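Long-range contacts in NOL1/NOP2/sun family protein (Enterococcus faecium, PDB 3M4X), which probably methylates ribosomal RNA through a methyltransferase domain of the RsmB/RsmF type, aided by an RNA-binding PUA-like domain near its C terminus: residues C113-G118 / T135-P140; S25-A30 / I285-D290; Q423-L428 / F437-K442; L207-R212 / P239-E244; G49-Q54 / L430-V435. One frame throughout, in Å; residues are numbered along the deposited sequence.

Contact 1. Residues C113-G118 / T135-P140; sequences CAAPGG and TNEIFP
Ala-114 and Ala-115 offer successive backbone N-H groups to the end of strand 132-136 and the residue that follows it. Ala-114 N bonds to Asn-136 O at 2.9 Å, nearly along the C=O axis but bent at the hydrogen (131°). Ala-115 N meets Glu-137 OE1 at 3.1 Å, approaching from above the carboxylate plane. With CG anti to the backbone N (chi1 170°) and a bend at chi2, the Glu-137 chain brings its carboxylate beside Ala-115, Glu-137 CD lying 3.4 Å from Ala-115 CB. Glu-137 OE2 accepts from Phe-139 N at 3.3 Å, so backbone N-H groups of both segments fix the rotation of the carboxylate. Outside this tight, largely buried part the contact gives way to solvent: Pro-116, after a cis peptide bond, Ile-138 and Phe-139 are exposed and stay clear of the opposite segment. A glycine-rich loop facing an acidic residue after the second strand is the cofactor-binding arrangement of class I methyltransferases, consistent with an S-adenosylmethionine site here. The contact lies at the C-terminal ends of the parallel strands 108-111 and 132-136; Arg-142 and Leu-146 of helix 140-153 pack against it, and Gly-117 occupies the N-cap position of helix 118-127.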
# COMPACT_ATOMS: atom_id res chain seq x y z
N CYS A 113 -7.48 -6.39 2.14
CA CYS A 113 -8.39 -5.45 1.48
C CYS A 113 -7.64 -4.17 1.16
O CYS A 113 -7.70 -3.20 1.92
CB CYS A 113 -9.58 -5.17 2.40
SG CYS A 113 -10.29 -6.67 3.11
N ALA A 114 -6.97 -4.14 0.01
CA ALA A 114 -5.77 -3.30 -0.13
C ALA A 114 -5.87 -1.95 -0.84
O ALA A 114 -5.08 -1.07 -0.56
CB ALA A 114 -4.65 -4.11 -0.72
N ALA A 115 -6.81 -1.80 -1.77
CA ALA A 115 -6.99 -0.53 -2.49
C ALA A 115 -7.37 0.61 -1.53
O ALA A 115 -8.11 0.39 -0.57
CB ALA A 115 -8.03 -0.68 -3.58
N PRO A 116 -6.89 1.83 -1.81
CA PRO A 116 -6.08 2.25 -2.97
C PRO A 116 -4.60 1.86 -2.90
O PRO A 116 -3.92 1.87 -3.94
CB PRO A 116 -6.20 3.79 -2.94
CG PRO A 116 -7.11 4.13 -1.80
CD PRO A 116 -7.17 2.95 -0.90
N GLY A 117 -4.11 1.54 -1.71
CA GLY A 117 -2.75 1.04 -1.54
C GLY A 117 -1.98 1.81 -0.47
O GLY A 117 -0.77 1.68 -0.36
N GLY A 118 -2.70 2.60 0.32
CA GLY A 118 -2.09 3.35 1.41
C GLY A 118 -1.30 2.46 2.36
O GLY A 118 -0.16 2.74 2.69
N THR A 135 -0.75 -8.41 -2.01
CA THR A 135 -1.67 -7.31 -1.84
C THR A 135 -2.89 -7.64 -2.66
O THR A 135 -2.82 -7.71 -3.89
CB THR A 135 -1.08 -6.00 -2.39
OG1 THR A 135 0.30 -5.91 -2.04
CG2 THR A 135 -1.80 -4.85 -1.80
N ASN A 136 -4.00 -7.85 -1.98
CA ASN A 136 -5.20 -8.28 -2.64
C ASN A 136 -6.28 -7.19 -2.65
O ASN A 136 -6.48 -6.50 -1.65
CB ASN A 136 -5.73 -9.54 -1.95
CG ASN A 136 -7.08 -9.98 -2.51
OD1 ASN A 136 -7.15 -10.58 -3.58
ND2 ASN A 136 -8.14 -9.67 -1.79
N GLU A 137 -6.95 -7.05 -3.78
CA GLU A 137 -8.10 -6.16 -3.89
C GLU A 137 -9.22 -6.91 -4.60
O GLU A 137 -8.97 -7.60 -5.59
CB GLU A 137 -7.72 -4.90 -4.67
CG GLU A 137 -8.89 -4.02 -5.03
CD GLU A 137 -9.72 -3.60 -3.83
OE1 GLU A 137 -9.17 -3.49 -2.71
OE2 GLU A 137 -10.94 -3.36 -4.01
N ILE A 138 -10.45 -6.79 -4.11
CA ILE A 138 -11.54 -7.59 -4.64
C ILE A 138 -12.14 -6.98 -5.91
O ILE A 138 -12.59 -7.70 -6.79
CB ILE A 138 -12.64 -7.89 -3.58
CG1 ILE A 138 -13.57 -9.02 -4.05
CG2 ILE A 138 -13.43 -6.64 -3.25
CD1 ILE A 138 -14.59 -9.51 -2.98
N PHE A 139 -12.13 -5.65 -6.00
CA PHE A 139 -12.61 -4.98 -7.21
C PHE A 139 -11.52 -4.88 -8.28
O PHE A 139 -10.48 -4.27 -8.05
CB PHE A 139 -13.15 -3.58 -6.89
CG PHE A 139 -14.37 -3.58 -6.01
CD1 PHE A 139 -14.28 -3.19 -4.69
CD2 PHE A 139 -15.60 -3.97 -6.51
CE1 PHE A 139 -15.40 -3.17 -3.88
CE2 PHE A 139 -16.73 -3.96 -5.70
CZ PHE A 139 -16.63 -3.56 -4.38
N PRO A 140 -11.76 -5.48 -9.46
CA PRO A 140 -10.79 -5.53 -10.56
C PRO A 140 -10.33 -4.13 -10.98
O PRO A 140 -9.15 -3.92 -11.29
CB PRO A 140 -11.59 -6.17 -11.71
CG PRO A 140 -12.72 -6.86 -11.05
CD PRO A 140 -13.05 -6.07 -9.83

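Contact 2. Residues S25-A30 / I285-D290; sequences SDFFSA and IWPHKD
Phe-27, Trp-286 and His-288 form an aromatic cluster where helix 24-33 of the N-terminal domain meets the loop after strand 283-285 of the methyltransferase domain. Trp-286 and Phe-27 make a T-shaped pair: the indole edge points at the phenyl face with the planes at 90°, and the centroids of the Phe-27 ring and the six-membered ring of Trp-286 lie 5.4 Å apart. Phe-27 CE1 is the phenyl atom nearest Trp-286 CE3, at 3.8 Å. Pro-287 CD lies at the edge of the same phenyl ring, in its plane, 4.0 Å from Phe-27 CE1. Phe-27 CG is anti to the backbone N (chi1 176°), beside the carbonyl carbon, and from there the ring reaches Trp-286 and Pro-287. His-288 has CG between its backbone N and carbonyl carbon (chi1 64°), and its imidazole lies over the helix backbone: Phe-27 CB makes a CH-pi contact with one face, 4.1 Å from the His-288 ring centroid, while Lys-289 CB covers the opposite face. His-288 NE2 is hydrogen-bonded to Glu-23, just before the helical segment. Phe-237 extends the cluster, edge-to-face with Phe-27 and with its plane about parallel to that of Trp-286. Beside the rings, Ala-30 CB settles 3.6 Å from His-288 CB, and the helix carbonyl Asp-26 O comes within 3.3 Å of the same His-288 CB.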
# COMPACT_ATOMS: atom_id res chain seq x y z
N SER A 25 -20.96 15.90 22.54
CA SER A 25 -20.99 17.25 21.98
C SER A 25 -19.73 17.65 21.24
O SER A 25 -19.79 18.18 20.12
CB SER A 25 -21.29 18.30 23.06
OG SER A 25 -22.59 18.11 23.57
N ASP A 26 -18.58 17.42 21.86
CA ASP A 26 -17.30 17.71 21.20
C ASP A 26 -17.16 16.87 19.94
O ASP A 26 -16.65 17.33 18.93
CB ASP A 26 -16.14 17.46 22.17
CG ASP A 26 -16.38 18.12 23.52
OD1 ASP A 26 -15.89 19.24 23.74
OD2 ASP A 26 -17.09 17.51 24.36
N PHE A 27 -17.66 15.64 20.00
CA PHE A 27 -17.58 14.69 18.90
C PHE A 27 -18.36 15.17 17.69
O PHE A 27 -17.82 15.18 16.57
CB PHE A 27 -18.08 13.32 19.38
CG PHE A 27 -18.14 12.27 18.30
CD1 PHE A 27 -17.01 11.94 17.57
CD2 PHE A 27 -19.32 11.58 18.06
CE1 PHE A 27 -17.06 10.96 16.59
CE2 PHE A 27 -19.39 10.59 17.09
CZ PHE A 27 -18.25 10.28 16.35
N PHE A 28 -19.62 15.55 17.89
CA PHE A 28 -20.46 16.04 16.80
C PHE A 28 -19.91 17.35 16.29
O PHE A 28 -19.96 17.63 15.09
CB PHE A 28 -21.90 16.28 17.26
CG PHE A 28 -22.59 15.05 17.79
CD1 PHE A 28 -23.41 15.12 18.91
CD2 PHE A 28 -22.42 13.81 17.17
CE1 PHE A 28 -24.06 13.98 19.41
CE2 PHE A 28 -23.06 12.67 17.66
CZ PHE A 28 -23.88 12.75 18.79
N SER A 29 -19.41 18.16 17.21
CA SER A 29 -18.86 19.48 16.89
C SER A 29 -17.60 19.33 16.03
O SER A 29 -17.33 20.14 15.14
CB SER A 29 -18.60 20.25 18.19
OG SER A 29 -17.84 21.42 17.99
N ALA A 30 -16.84 18.26 16.28
CA ALA A 30 -15.68 17.97 15.45
C ALA A 30 -16.17 17.53 14.09
O ALA A 30 -15.64 17.96 13.07
CB ALA A 30 -14.83 16.88 16.07
N ILE A 285 -8.96 6.40 17.38
CA ILE A 285 -8.66 7.77 17.02
C ILE A 285 -9.98 8.52 16.88
O ILE A 285 -10.81 8.19 16.03
CB ILE A 285 -7.80 7.83 15.73
CG1 ILE A 285 -6.43 7.21 16.00
CG2 ILE A 285 -7.64 9.27 15.26
CD1 ILE A 285 -5.56 7.10 14.80
N TRP A 286 -10.19 9.50 17.76
CA TRP A 286 -11.40 10.30 17.77
C TRP A 286 -11.08 11.69 17.21
O TRP A 286 -10.08 12.29 17.60
CB TRP A 286 -11.94 10.45 19.19
CG TRP A 286 -12.47 9.19 19.88
CD1 TRP A 286 -11.83 8.45 20.84
CD2 TRP A 286 -13.76 8.58 19.70
NE1 TRP A 286 -12.62 7.41 21.24
CE2 TRP A 286 -13.81 7.46 20.57
CE3 TRP A 286 -14.86 8.86 18.89
CZ2 TRP A 286 -14.93 6.63 20.64
CZ3 TRP A 286 -15.97 8.03 18.96
CH2 TRP A 286 -16.00 6.93 19.83
N PRO A 287 -11.92 12.21 16.31
CA PRO A 287 -11.66 13.49 15.63
C PRO A 287 -11.67 14.68 16.60
O PRO A 287 -11.00 15.68 16.36
CB PRO A 287 -12.82 13.62 14.64
CG PRO A 287 -13.52 12.29 14.63
CD PRO A 287 -13.22 11.62 15.93
N HIS A 288 -12.43 14.58 17.67
CA HIS A 288 -12.51 15.68 18.62
C HIS A 288 -11.37 15.67 19.63
O HIS A 288 -11.21 16.60 20.41
CB HIS A 288 -13.86 15.66 19.34
CG HIS A 288 -14.08 14.44 20.18
ND1 HIS A 288 -14.31 13.19 19.64
CD2 HIS A 288 -14.11 14.28 21.53
CE1 HIS A 288 -14.48 12.32 20.62
NE2 HIS A 288 -14.36 12.95 21.77
N LYS A 289 -10.55 14.62 19.58
CA LYS A 289 -9.61 14.30 20.65
C LYS A 289 -8.20 14.16 20.10
O LYS A 289 -7.25 14.71 20.65
CB LYS A 289 -10.00 12.96 21.28
CG LYS A 289 -10.34 13.00 22.76
CD LYS A 289 -10.41 11.59 23.30
CE LYS A 289 -10.65 11.53 24.81
NZ LYS A 289 -10.47 10.13 25.31
N ASP A 290 -8.08 13.40 19.02
CA ASP A 290 -6.80 13.04 18.44
C ASP A 290 -6.65 13.70 17.09
O ASP A 290 -7.53 14.43 16.65
CB ASP A 290 -6.71 11.53 18.26
CG ASP A 290 -7.00 10.77 19.53
OD1 ASP A 290 -6.31 11.03 20.53
OD2 ASP A 290 -7.91 9.92 19.52

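Contact 3. Residues Q423-L428 / F437-K442; sequences QGWVLL and FGKQVK
The indole of Trp-425 has the aliphatic chain of Lys-439 over one face, with Lys-439 CG 4.0 Å from the centroid of its six-membered ring and almost on the ring normal, a CH-pi contact. Lys-439 CB approaches Trp-425 CE3 and CZ3; with CG anti to the backbone N (chi1 -166°) and the chain extended beyond it, CD passes CE2 and CZ2. Phe-448 meets Trp-425 edge-to-face. Phe-437, on the same side of the sheet, approaches the facing strand obliquely, its CD2 atom 3.3 Å from Val-426 O, and its ring also meets that of Phe-337. Leu-428 and Val-426 pack over Gly-438 on the other side, where Leu-428 CG lies 3.7 Å from Gly-438 N and Val-426 CG2 3.5 Å from Gly-438 O. Backbone bonds join the strands in pairs: Val-426 and Gly-438 exchange two, as do Gly-424 and Gln-440. Before Gly-424 the ladder is uneven, for Gln-423 N turns to the side chain of Gln-440, bonding to Gln-440 OE1 at 2.9 Å from above the amide carbonyl plane; Gln-440 NE2 is held by Arg-419 O. With Gln-423 and Gly-424 both facing Gln-440, this is a classic beta bulge at the open end of the antiparallel hairpin 426-430/433-441, within the five-stranded mixed sheet of the PUA-like domain.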
# COMPACT_ATOMS: atom_id res chain seq x y z
N GLN A 423 23.79 6.37 -26.68
CA GLN A 423 24.06 5.41 -25.61
C GLN A 423 23.00 4.31 -25.46
O GLN A 423 23.19 3.36 -24.72
CB GLN A 423 24.27 6.18 -24.30
CG GLN A 423 25.00 5.44 -23.22
CD GLN A 423 26.33 4.84 -23.68
OE1 GLN A 423 27.06 5.43 -24.47
NE2 GLN A 423 26.63 3.66 -23.16
N GLY A 424 21.89 4.42 -26.18
CA GLY A 424 20.85 3.40 -26.07
C GLY A 424 20.00 3.59 -24.82
O GLY A 424 19.68 4.72 -24.44
N TRP A 425 19.62 2.48 -24.18
CA TRP A 425 18.75 2.52 -23.00
C TRP A 425 19.38 3.27 -21.85
O TRP A 425 20.47 2.93 -21.40
CB TRP A 425 18.39 1.10 -22.54
CG TRP A 425 17.57 0.41 -23.55
CD1 TRP A 425 17.96 -0.62 -24.36
CD2 TRP A 425 16.23 0.72 -23.91
NE1 TRP A 425 16.93 -0.98 -25.19
CE2 TRP A 425 15.85 -0.17 -24.93
CE3 TRP A 425 15.30 1.67 -23.45
CZ2 TRP A 425 14.58 -0.14 -25.50
CZ3 TRP A 425 14.04 1.69 -24.02
CH2 TRP A 425 13.70 0.79 -25.04
N VAL A 426 18.70 4.31 -21.38
CA VAL A 426 19.24 5.12 -20.30
C VAL A 426 18.17 5.42 -19.28
O VAL A 426 17.01 5.62 -19.64
CB VAL A 426 19.85 6.45 -20.83
CG1 VAL A 426 21.07 6.18 -21.70
CG2 VAL A 426 18.80 7.27 -21.60
N LEU A 427 18.56 5.42 -18.01
CA LEU A 427 17.68 5.83 -16.94
C LEU A 427 17.68 7.35 -16.87
O LEU A 427 18.72 7.95 -16.60
CB LEU A 427 18.16 5.26 -15.59
CG LEU A 427 17.27 5.57 -14.38
CD1 LEU A 427 15.93 4.84 -14.48
CD2 LEU A 427 17.97 5.27 -13.05
N LEU A 428 16.54 7.97 -17.11
CA LEU A 428 16.42 9.42 -16.94
C LEU A 428 16.37 9.76 -15.46
O LEU A 428 15.59 9.17 -14.71
CB LEU A 428 15.18 9.95 -17.67
CG LEU A 428 15.11 9.47 -19.12
CD1 LEU A 428 14.04 10.21 -19.90
CD2 LEU A 428 16.45 9.63 -19.81
N PHE A 437 12.69 5.28 -18.22
CA PHE A 437 13.67 5.01 -19.27
C PHE A 437 13.50 5.91 -20.49
O PHE A 437 12.39 6.20 -20.92
CB PHE A 437 13.59 3.55 -19.73
CG PHE A 437 14.40 2.61 -18.90
CD1 PHE A 437 13.79 1.72 -18.03
CD2 PHE A 437 15.79 2.60 -18.99
CE1 PHE A 437 14.54 0.85 -17.26
CE2 PHE A 437 16.55 1.75 -18.23
CZ PHE A 437 15.92 0.87 -17.36
N GLY A 438 14.63 6.34 -21.04
CA GLY A 438 14.67 6.87 -22.39
C GLY A 438 15.57 5.98 -23.22
O GLY A 438 16.27 5.12 -22.68
N LYS A 439 15.56 6.16 -24.53
CA LYS A 439 16.52 5.45 -25.36
C LYS A 439 17.23 6.44 -26.29
O LYS A 439 16.68 6.91 -27.28
CB LYS A 439 15.86 4.31 -26.15
CG LYS A 439 16.88 3.35 -26.77
CD LYS A 439 16.25 2.47 -27.83
CE LYS A 439 17.26 1.49 -28.37
NZ LYS A 439 16.70 0.67 -29.46
N GLN A 440 18.47 6.75 -25.94
CA GLN A 440 19.23 7.74 -26.67
C GLN A 440 19.76 7.18 -28.00
O GLN A 440 20.67 6.35 -28.02
CB GLN A 440 20.36 8.27 -25.82
CG GLN A 440 21.20 9.35 -26.49
CD GLN A 440 22.43 9.65 -25.70
OE1 GLN A 440 23.08 8.74 -25.17
NE2 GLN A 440 22.78 10.93 -25.59
N VAL A 441 19.17 7.64 -29.09
CA VAL A 441 19.48 7.14 -30.41
C VAL A 441 19.86 8.29 -31.33
O VAL A 441 19.00 9.03 -31.81
CB VAL A 441 18.28 6.39 -31.03
CG1 VAL A 441 18.70 5.71 -32.34
CG2 VAL A 441 17.73 5.38 -30.05
N LYS A 442 21.16 8.47 -31.54
CA LYS A 442 21.66 9.47 -32.47
C LYS A 442 21.31 10.91 -32.08
O LYS A 442 20.89 11.71 -32.93
CB LYS A 442 21.17 9.16 -33.89
CG LYS A 442 22.27 8.91 -34.91
CD LYS A 442 22.74 7.46 -34.92
CE LYS A 442 23.71 7.22 -36.08
NZ LYS A 442 24.19 5.81 -36.21

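Contact 4. Residues L207-R212 / P239-E244; sequences LYCQKR and PEENEE
Gln-210 turns its side-chain amide toward the loop that leads into helix 243-252, and Gln-210 NE2 donates to Glu-240 O at 2.9 Å. The donor lies in the plane of that carbonyl, on a lone pair, although the N-H...O angle is only 136°. The same nitrogen reaches Glu-244 OE1 at 3.1 Å in a weak bond, the two side chains crossing at about a right angle. Gln-210 CG is anti to the backbone N (chi1 -176°), and the extended chain beyond it carries the amide across from helix 205-222. Glu-241, buried, comes alongside Cys-209, with Glu-241 OE2 3.1 Å from Cys-209 CB. Its polar needs are met elsewhere: Glu-241 OE1 is hydrogen-bonded to Ser-186, and OE2 also has a partner beyond the contact. Glu-240 divides itself, its CG packing 3.6 Å from Leu-207 CD2 while OE1 forms a salt bridge with Lys-15, outside the two segments. Inside the loop, Pro-239 O accepts from both Asn-242 N and Glu-244 N, which arrive from opposite faces of its plane and set the turn before the helix. One neutral amide therefore ties helix 205-222 to the turn and first residues of helix 243-252 by linking a main-chain carbonyl to a carboxylate, while the carboxylates of Glu-240 and Glu-241 take polar partners from outside the two segments; Lys-15 probably offsets part of the negative charge gathered here.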
# COMPACT_ATOMS: atom_id res chain seq x y z
N LEU A 207 -24.16 -3.51 12.21
CA LEU A 207 -24.34 -4.95 12.36
C LEU A 207 -24.19 -5.69 11.03
O LEU A 207 -23.64 -6.78 10.98
CB LEU A 207 -25.68 -5.28 13.00
CG LEU A 207 -25.85 -5.09 14.52
CD1 LEU A 207 -24.82 -5.91 15.29
CD2 LEU A 207 -25.77 -3.61 14.91
N TYR A 208 -24.68 -5.09 9.95
CA TYR A 208 -24.48 -5.64 8.62
C TYR A 208 -22.98 -5.77 8.33
O TYR A 208 -22.51 -6.78 7.78
CB TYR A 208 -25.15 -4.75 7.58
CG TYR A 208 -24.89 -5.16 6.15
CD1 TYR A 208 -25.80 -5.94 5.45
CD2 TYR A 208 -23.73 -4.76 5.49
CE1 TYR A 208 -25.56 -6.32 4.13
CE2 TYR A 208 -23.48 -5.13 4.18
CZ TYR A 208 -24.40 -5.91 3.50
OH TYR A 208 -24.16 -6.29 2.19
N CYS A 209 -22.23 -4.74 8.70
CA CYS A 209 -20.79 -4.73 8.46
C CYS A 209 -20.08 -5.69 9.39
O CYS A 209 -19.12 -6.34 8.99
CB CYS A 209 -20.23 -3.31 8.63
SG CYS A 209 -20.62 -2.21 7.25
N GLN A 210 -20.57 -5.78 10.62
CA GLN A 210 -20.04 -6.74 11.59
C GLN A 210 -20.00 -8.16 11.04
O GLN A 210 -18.98 -8.83 11.12
CB GLN A 210 -20.85 -6.71 12.89
CG GLN A 210 -20.29 -7.61 13.97
CD GLN A 210 -21.22 -7.74 15.15
OE1 GLN A 210 -22.32 -8.30 15.03
NE2 GLN A 210 -20.80 -7.23 16.31
N LYS A 211 -21.11 -8.61 10.47
CA LYS A 211 -21.18 -9.96 9.91
C LYS A 211 -20.20 -10.16 8.75
O LYS A 211 -19.60 -11.22 8.61
CB LYS A 211 -22.61 -10.30 9.44
CG LYS A 211 -23.66 -10.13 10.50
CD LYS A 211 -25.07 -10.42 9.96
CE LYS A 211 -26.01 -10.87 11.08
NZ LYS A 211 -27.37 -11.20 10.57
N ARG A 212 -20.04 -9.14 7.92
CA ARG A 212 -19.12 -9.25 6.80
C ARG A 212 -17.68 -9.28 7.33
O ARG A 212 -16.83 -10.00 6.81
CB ARG A 212 -19.32 -8.11 5.80
CG ARG A 212 -19.07 -8.52 4.35
CD ARG A 212 -19.34 -7.37 3.38
NE ARG A 212 -19.26 -7.80 1.98
CZ ARG A 212 -18.67 -7.11 1.00
NH1 ARG A 212 -18.09 -5.95 1.26
NH2 ARG A 212 -18.66 -7.59 -0.24
N PRO A 239 -18.89 0.29 18.02
CA PRO A 239 -18.47 -0.87 18.81
C PRO A 239 -18.72 -2.15 18.04
O PRO A 239 -17.89 -3.05 18.09
CB PRO A 239 -19.38 -0.81 20.04
CG PRO A 239 -19.68 0.68 20.19
CD PRO A 239 -19.77 1.21 18.79
N GLU A 240 -19.85 -2.23 17.34
CA GLU A 240 -20.22 -3.47 16.66
C GLU A 240 -19.13 -3.93 15.69
O GLU A 240 -18.97 -5.12 15.46
CB GLU A 240 -21.57 -3.34 15.95
CG GLU A 240 -22.77 -3.15 16.89
CD GLU A 240 -22.92 -1.70 17.37
OE1 GLU A 240 -22.12 -0.84 16.97
OE2 GLU A 240 -23.86 -1.43 18.15
N GLU A 241 -18.36 -2.99 15.15
CA GLU A 241 -17.32 -3.30 14.17
C GLU A 241 -15.90 -3.27 14.72
O GLU A 241 -14.96 -3.66 14.04
CB GLU A 241 -17.42 -2.35 12.98
CG GLU A 241 -18.74 -2.46 12.26
CD GLU A 241 -18.98 -1.30 11.35
OE1 GLU A 241 -19.73 -0.38 11.75
OE2 GLU A 241 -18.42 -1.31 10.24
N ASN A 242 -15.76 -2.83 15.96
CA ASN A 242 -14.46 -2.68 16.59
C ASN A 242 -14.29 -3.61 17.78
O ASN A 242 -13.85 -4.75 17.62
CB ASN A 242 -14.25 -1.22 17.00
CG ASN A 242 -14.32 -0.24 15.81
OD1 ASN A 242 -14.51 0.96 16.00
ND2 ASN A 242 -14.19 -0.77 14.60
N GLU A 243 -14.60 -3.13 18.98
CA GLU A 243 -14.42 -3.96 20.18
C GLU A 243 -15.19 -5.29 20.13
O GLU A 243 -14.75 -6.28 20.71
CB GLU A 243 -14.83 -3.22 21.47
CG GLU A 243 -13.94 -2.07 21.88
CD GLU A 243 -14.31 -0.75 21.21
OE1 GLU A 243 -15.20 -0.76 20.33
OE2 GLU A 243 -13.72 0.30 21.56
N GLU A 244 -16.34 -5.31 19.47
CA GLU A 244 -17.13 -6.54 19.44
C GLU A 244 -16.51 -7.55 18.48
O GLU A 244 -16.53 -8.74 18.76
CB GLU A 244 -18.61 -6.27 19.13
CG GLU A 244 -19.35 -5.57 20.27
CD GLU A 244 -20.85 -5.39 20.00
OE1 GLU A 244 -21.42 -6.18 19.21
OE2 GLU A 244 -21.47 -4.47 20.58

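Contact 5. Residues G49-Q54 / L430-V435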
# COMPACT_ATOMS: atom_id res chain seq x y z
N GLY A 49 15.13 9.50 -0.90
CA GLY A 49 13.70 9.76 -0.82
C GLY A 49 13.36 11.00 -0.02
O GLY A 49 12.66 11.89 -0.50
N LEU A 50 13.86 11.08 1.20
CA LEU A 50 13.53 12.20 2.07
C LEU A 50 14.18 13.49 1.58
O LEU A 50 13.53 14.53 1.55
CB LEU A 50 13.93 11.90 3.52
CG LEU A 50 13.85 13.05 4.53
CD1 LEU A 50 12.40 13.55 4.80
CD2 LEU A 50 14.52 12.59 5.83
N ASP A 51 15.46 13.42 1.22
CA ASP A 51 16.16 14.61 0.76
C ASP A 51 15.42 15.23 -0.42
O ASP A 51 15.25 16.44 -0.50
CB ASP A 51 17.61 14.29 0.36
CG ASP A 51 18.36 15.52 -0.16
OD1 ASP A 51 17.86 16.64 0.01
OD2 ASP A 51 19.44 15.36 -0.75
N MSE A 52 14.97 14.39 -1.35
CA MSE A 52 14.28 14.88 -2.52
C MSE A 52 12.96 15.57 -2.17
O MSE A 52 12.57 16.55 -2.80
CB MSE A 52 14.05 13.75 -3.53
CG MSE A 52 15.35 13.29 -4.22
SE MSE A 52 16.25 14.71 -5.30
CE MSE A 52 17.48 15.41 -3.95
N VAL A 53 12.27 15.06 -1.16
CA VAL A 53 11.03 15.69 -0.70
C VAL A 53 11.30 17.02 0.02
O VAL A 53 10.55 17.98 -0.15
CB VAL A 53 10.22 14.74 0.20
CG1 VAL A 53 9.10 15.52 0.92
CG2 VAL A 53 9.65 13.59 -0.62
N GLN A 54 12.37 17.07 0.80
CA GLN A 54 12.70 18.27 1.55
C GLN A 54 13.06 19.40 0.59
O GLN A 54 12.74 20.57 0.82
CB GLN A 54 13.85 17.99 2.52
CG GLN A 54 13.39 17.26 3.81
CD GLN A 54 14.56 16.75 4.64
OE1 GLN A 54 15.68 16.61 4.15
NE2 GLN A 54 14.30 16.48 5.91
N LEU A 430 16.22 12.97 -12.61
CA LEU A 430 16.03 14.38 -12.27
C LEU A 430 16.65 14.64 -10.90
O LEU A 430 16.12 14.20 -9.88
CB LEU A 430 14.53 14.73 -12.25
CG LEU A 430 14.04 16.15 -11.99
CD1 LEU A 430 14.65 17.16 -12.96
CD2 LEU A 430 12.52 16.17 -12.10
N ASP A 431 17.77 15.34 -10.89
CA ASP A 431 18.56 15.54 -9.68
C ASP A 431 19.02 14.18 -9.20
O ASP A 431 20.05 13.67 -9.65
CB ASP A 431 17.77 16.30 -8.61
CG ASP A 431 18.65 16.73 -7.43
OD1 ASP A 431 19.72 16.13 -7.20
OD2 ASP A 431 18.26 17.69 -6.73
N LYS A 432 18.24 13.56 -8.31
CA LYS A 432 18.54 12.20 -7.85
C LYS A 432 17.37 11.25 -8.06
O LYS A 432 17.40 10.09 -7.64
CB LYS A 432 18.97 12.22 -6.39
CG LYS A 432 20.38 12.74 -6.15
CD LYS A 432 20.76 12.61 -4.68
CE LYS A 432 22.06 13.34 -4.39
NZ LYS A 432 22.42 13.28 -2.95
N ILE A 433 16.33 11.74 -8.73
CA ILE A 433 15.10 10.98 -8.90
C ILE A 433 15.06 10.27 -10.24
O ILE A 433 15.04 10.93 -11.29
CB ILE A 433 13.88 11.89 -8.86
CG1 ILE A 433 13.88 12.77 -7.62
CG2 ILE A 433 12.60 11.07 -8.96
CD1 ILE A 433 12.86 13.89 -7.69
N PRO A 434 15.01 8.92 -10.22
CA PRO A 434 14.82 8.15 -11.45
C PRO A 434 13.38 8.30 -11.91
O PRO A 434 12.45 7.94 -11.17
CB PRO A 434 15.09 6.69 -11.00
CG PRO A 434 15.89 6.81 -9.74
CD PRO A 434 15.31 8.06 -9.07
N VAL A 435 13.18 8.84 -13.11
CA VAL A 435 11.82 9.10 -13.54
C VAL A 435 11.32 8.17 -14.63
O VAL A 435 10.15 8.23 -15.00
CB VAL A 435 11.64 10.56 -13.98
CG1 VAL A 435 12.03 11.48 -12.84
CG2 VAL A 435 12.48 10.87 -15.22
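The type II' beta turn from Leu-430 to Ile-433, at the tip of hairpin 426-430/433-441, receives the side chain of Met-52 from helix 49-56. Met-52 is selenomethionine, and its chain, bent at chi2 and chi3, folds against three successive residues of the turn. Met-52 CG packs 3.7 Å from Ile-433 CG1, the two side chains sliding past each other in opposite directions. Farther out, Met-52 SE lies 3.8 Å from Lys-432 CB and at the same distance from the backbone nitrogen, Lys-432 N. The terminal methyl, Met-52 CE, ends beside the carboxylate of Asp-431, 3.7 Å from OD2; that oxygen is hydrogen-bonded to the hydroxyl of Tyr-56, so two residues of the same helix meet Asp-431, Met-52 by van der Waals contact and Tyr-56 by a hydrogen bond. Asp-431 sits at the second position of the turn with a positive phi (61°), and Leu-430 and Ile-433 close it with mutual backbone bonds. Asp-51 and Lys-432 carry opposite charges but stay beyond salt-bridge distance, with Asp-51 OD2 4.2 Å from Lys-432 NZ. Tyr-86 touches both Met-52 and Ile-433, and Phe-80 and Leu-81 of helix 80-83 also pack on Ile-433. The result is a small mixed interface between domains, apolar at Ile-433 and bordered by charged residues, in which a methionine on an N-terminal-domain helix is seated against the two-residue turn of a PUA-like-domain beta hairpin.

From the N terminus, residues 25-30 open contact 2 and residues 49-54 open contact 5 before contact 2 is closed, so these two long loops cross. Contacts 1 and 4 follow in series within the methyltransferase domain, both nested inside the loops of contacts 2 and 5. Residues 285-290 then close contact 2, tying the N-terminal domain to the methyltransferase domain. Far along the chain, residues 423-428 open contact 3; residues 430-435 close contact 5 at the turn, joining the N-terminal domain to the PUA-like domain, and residues 437-442 close contact 3, so these loops also cross. Contacts 3 and 5 touch through strand 433-441, whereas contacts 2 and 3 have centres about 54 Å apart.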